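Carbohydrate kinase (Agrobacterium tumefaciens, PDB 2NWH) probably phosphorylates a sugar or related small molecule at the expense of ATP, as other pfkB-family (ribokinase-like) carbohydrate kinases do. Local coordinates at residues I271-I284 with S300-M313. Numbering follows the deposited sequence.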
# COMPACT_ATOMS: atom_id res chain seq x y z
N ILE A 271 -18.44 -6.06 -1.49
CA ILE A 271 -17.63 -4.93 -1.95
C ILE A 271 -18.21 -3.57 -1.47
O ILE A 271 -17.46 -2.60 -1.30
CB ILE A 271 -17.33 -4.97 -3.48
CG1 ILE A 271 -18.59 -4.74 -4.30
CG2 ILE A 271 -16.61 -6.31 -3.88
CD1 ILE A 271 -18.30 -4.40 -5.73
N ARG A 272 -19.52 -3.52 -1.21
CA ARG A 272 -20.16 -2.30 -0.68
C ARG A 272 -19.66 -2.06 0.75
O ARG A 272 -19.23 -0.95 1.08
CB ARG A 272 -21.68 -2.47 -0.71
CG ARG A 272 -22.49 -1.25 -1.16
CD ARG A 272 -24.01 -1.44 -0.92
NE ARG A 272 -24.28 -2.07 0.38
CZ ARG A 272 -24.18 -1.50 1.59
NH1 ARG A 272 -23.81 -0.22 1.75
NH2 ARG A 272 -24.43 -2.23 2.68
N GLU A 273 -19.70 -3.12 1.57
CA GLU A 273 -19.13 -3.13 2.92
C GLU A 273 -17.60 -2.89 2.97
O GLU A 273 -17.09 -2.15 3.83
CB GLU A 273 -19.46 -4.46 3.60
CG GLU A 273 -20.95 -4.73 3.78
CD GLU A 273 -21.24 -6.14 4.34
OE1 GLU A 273 -20.64 -7.13 3.87
OE2 GLU A 273 -22.11 -6.25 5.25
N ALA A 274 -16.87 -3.51 2.04
CA ALA A 274 -15.41 -3.32 1.92
C ALA A 274 -15.09 -1.88 1.54
O ALA A 274 -14.15 -1.26 2.07
CB ALA A 274 -14.87 -4.28 0.90
N LEU A 275 -15.91 -1.31 0.69
CA LEU A 275 -15.75 0.07 0.29
C LEU A 275 -15.83 1.01 1.51
O LEU A 275 -14.97 1.89 1.69
CB LEU A 275 -16.89 0.46 -0.64
CG LEU A 275 -16.56 1.31 -1.87
CD1 LEU A 275 -17.83 1.54 -2.72
CD2 LEU A 275 -15.98 2.59 -1.41
N ARG A 276 -16.89 0.83 2.30
CA ARG A 276 -17.08 1.67 3.49
C ARG A 276 -16.01 1.45 4.56
O ARG A 276 -15.66 2.41 5.26
CB ARG A 276 -18.48 1.50 4.07
CG ARG A 276 -19.55 2.08 3.11
CD ARG A 276 -20.92 2.12 3.77
NE ARG A 276 -20.97 3.17 4.79
CZ ARG A 276 -21.13 2.95 6.09
NH1 ARG A 276 -21.24 1.71 6.54
NH2 ARG A 276 -21.20 3.97 6.93
N GLN A 277 -15.52 0.21 4.70
CA GLN A 277 -14.44 -0.03 5.68
C GLN A 277 -13.14 0.63 5.26
O GLN A 277 -12.42 1.21 6.11
CB GLN A 277 -14.20 -1.53 5.96
CG GLN A 277 -13.04 -1.72 6.97
CD GLN A 277 -12.90 -3.13 7.52
OE1 GLN A 277 -13.81 -3.66 8.18
NE2 GLN A 277 -11.77 -3.74 7.25
N GLY A 278 -12.83 0.54 3.96
CA GLY A 278 -11.63 1.17 3.41
C GLY A 278 -11.70 2.68 3.58
O GLY A 278 -10.72 3.33 3.99
N ALA A 279 -12.86 3.25 3.28
CA ALA A 279 -13.09 4.67 3.52
C ALA A 279 -12.90 5.05 4.97
O ALA A 279 -12.29 6.08 5.23
CB ALA A 279 -14.46 5.11 3.05
N ALA A 280 -13.44 4.24 5.90
CA ALA A 280 -13.29 4.52 7.35
C ALA A 280 -11.80 4.56 7.72
O ALA A 280 -11.31 5.46 8.44
CB ALA A 280 -14.01 3.46 8.15
N ALA A 281 -11.10 3.53 7.26
CA ALA A 281 -9.67 3.40 7.51
C ALA A 281 -8.87 4.60 6.96
O ALA A 281 -8.05 5.17 7.68
CB ALA A 281 -9.15 2.05 6.99
N ALA A 282 -9.13 5.02 5.73
CA ALA A 282 -8.49 6.21 5.15
C ALA A 282 -8.78 7.50 5.97
O ALA A 282 -7.83 8.27 6.33
CB ALA A 282 -8.97 6.38 3.67
N ALA A 283 -10.05 7.68 6.33
CA ALA A 283 -10.54 8.87 7.09
C ALA A 283 -9.83 8.97 8.42
O ALA A 283 -9.48 10.06 8.86
CB ALA A 283 -12.08 8.78 7.32
N ILE A 284 -9.60 7.83 9.08
CA ILE A 284 -8.96 7.83 10.38
C ILE A 284 -7.57 8.44 10.24
O ILE A 284 -7.17 9.19 11.09
CB ILE A 284 -8.85 6.42 10.95
CG1 ILE A 284 -10.23 5.95 11.45
CG2 ILE A 284 -7.75 6.30 12.09
CD1 ILE A 284 -10.25 4.40 11.65
N SER A 300 -11.09 1.40 16.06
CA SER A 300 -11.20 2.76 15.54
C SER A 300 -11.96 2.77 14.21
O SER A 300 -12.69 3.71 13.90
CB SER A 300 -9.84 3.44 15.43
OG SER A 300 -9.03 2.85 14.43
N VAL A 301 -11.80 1.71 13.42
CA VAL A 301 -12.52 1.62 12.18
C VAL A 301 -14.02 1.52 12.51
O VAL A 301 -14.83 2.24 11.94
CB VAL A 301 -12.05 0.40 11.28
CG1 VAL A 301 -13.08 0.12 10.17
CG2 VAL A 301 -10.64 0.69 10.65
N GLU A 302 -14.37 0.62 13.42
CA GLU A 302 -15.72 0.50 13.96
C GLU A 302 -16.28 1.87 14.38
O GLU A 302 -17.43 2.18 14.07
CB GLU A 302 -15.67 -0.48 15.15
CG GLU A 302 -16.99 -0.89 15.79
CD GLU A 302 -16.77 -1.75 17.08
OE1 GLU A 302 -15.93 -1.36 17.95
OE2 GLU A 302 -17.44 -2.79 17.23
N ALA A 303 -15.46 2.70 15.05
CA ALA A 303 -15.92 4.00 15.53
C ALA A 303 -16.13 5.04 14.39
O ALA A 303 -16.99 5.93 14.52
CB ALA A 303 -14.97 4.55 16.61
N MET A 304 -15.35 4.93 13.32
CA MET A 304 -15.42 5.91 12.24
C MET A 304 -16.50 5.54 11.22
O MET A 304 -17.05 6.41 10.55
CB MET A 304 -14.05 6.10 11.55
CG MET A 304 -14.04 7.15 10.40
SD MET A 304 -14.26 8.87 10.93
CE MET A 304 -12.50 9.30 11.15
N LEU A 305 -16.81 4.25 11.14
CA LEU A 305 -17.74 3.77 10.13
C LEU A 305 -19.11 4.49 10.06
O LEU A 305 -19.62 4.73 8.97
CB LEU A 305 -17.92 2.25 10.26
CG LEU A 305 -18.62 1.63 9.06
CD1 LEU A 305 -17.66 1.75 7.82
CD2 LEU A 305 -18.99 0.14 9.36
N GLY A 306 -19.68 4.84 11.21
CA GLY A 306 -20.99 5.54 11.23
C GLY A 306 -20.94 6.92 10.56
O GLY A 306 -21.97 7.50 10.22
N LEU A 307 -19.73 7.45 10.38
CA LEU A 307 -19.55 8.77 9.78
C LEU A 307 -19.25 8.69 8.29
O LEU A 307 -19.23 9.72 7.58
CB LEU A 307 -18.43 9.51 10.51
CG LEU A 307 -18.59 9.80 12.01
CD1 LEU A 307 -19.81 10.64 12.28
CD2 LEU A 307 -18.61 8.52 12.86
N VAL A 308 -19.01 7.47 7.82
CA VAL A 308 -18.71 7.21 6.41
C VAL A 308 -19.98 7.26 5.57
O VAL A 308 -20.97 6.63 5.92
CB VAL A 308 -17.95 5.86 6.22
CG1 VAL A 308 -17.74 5.53 4.74
CG2 VAL A 308 -16.61 5.95 6.90
N PRO A 309 -19.94 8.01 4.46
CA PRO A 309 -21.12 8.01 3.59
C PRO A 309 -21.56 6.61 3.18
O PRO A 309 -20.76 5.68 3.16
CB PRO A 309 -20.63 8.79 2.35
CG PRO A 309 -19.52 9.67 2.87
CD PRO A 309 -18.86 8.90 3.99
N GLN A 310 -22.84 6.46 2.86
CA GLN A 310 -23.33 5.19 2.29
C GLN A 310 -22.71 4.82 0.93
O GLN A 310 -22.26 5.70 0.19
CB GLN A 310 -24.85 5.17 2.22
CG GLN A 310 -25.50 4.66 3.50
CD GLN A 310 -24.87 3.35 4.00
OE1 GLN A 310 -24.47 2.48 3.21
NE2 GLN A 310 -24.77 3.22 5.32
N ALA A 311 -22.66 3.51 0.64
CA ALA A 311 -22.15 3.02 -0.63
C ALA A 311 -23.33 2.53 -1.46
O ALA A 311 -24.35 2.12 -0.91
CB ALA A 311 -21.12 1.88 -0.43
N GLU A 312 -23.19 2.61 -2.78
CA GLU A 312 -24.25 2.24 -3.71
C GLU A 312 -23.75 1.18 -4.69
O GLU A 312 -22.82 1.46 -5.45
CB GLU A 312 -24.75 3.49 -4.47
CG GLU A 312 -25.80 3.22 -5.57
CD GLU A 312 -26.47 4.50 -6.12
OE1 GLU A 312 -25.77 5.44 -6.57
OE2 GLU A 312 -27.72 4.54 -6.13
N MET A 313 -24.33 -0.02 -4.66
CA MET A 313 -24.07 -1.02 -5.71
C MET A 313 -24.62 -0.48 -7.03
O MET A 313 -25.62 0.24 -7.05
CB MET A 313 -24.74 -2.37 -5.39
CG MET A 313 -23.90 -3.36 -4.56
SD MET A 313 -22.40 -4.05 -5.31
CE MET A 313 -21.87 -5.05 -3.92
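Arg276 of helix 271-284 grips the backbone carbonyls of Val308 and Pro309. NH2 donates to Val308 O at 2.9 Å, and the bond is straight (179°). NE donates to Pro309 O at 3.0 Å, from above the plane of that carbonyl. Both acceptors lie in the guanidinium plane, so the two bonds fix its rotation. The arginine side chain bends at chi3 (72°), which turns the group toward these carbonyls. Leu305 O lies 2.7 Å from Arg276 NH2; Leu305 opens a type I turn that ends at Val308. The guanidinium is sandwiched: Gln310 NE2 sits over the centre of one face, and Leu305 CD1 covers the opposite face nearer the rim. Gln310 OE1 lies between the two arginines, 3.6 Å from Arg276 CD. It takes weak hydrogen bonds from Arg272 NH1 and from Ala311 N of its own segment.

Apolar packing continues on both sides of this site. Toward the start of the helix, Ala311 CB lies 3.5 Å from Arg272 CG and also meets Leu275 CD1. Met313 crosses Ile271 at about a right angle. In the other direction, Val308 straddles the alanine surface, with CG1 on Ala279 CB and CG2 3.6 Å from Ala280 CA. Val301 is a knob in the hole formed by Gln277, Ala280, Ala281 and Ile284. Met304 CB packs on Ile284 CG1 at 3.8 Å, the two side chains pointing opposite ways past each other.

The axes of helices 271-284 and 300-305 cross at 103°, with 8.6 Å between them. The small Ala280 probably helps them come this close. Strand 311-313 then runs back roughly antiparallel to helix 271-284 and pairs with strand 236-239. This is the C-terminal end of a ribokinase-like alpha/beta fold: the last strand forms an edge of the main sheet and packs against a helix that covers it.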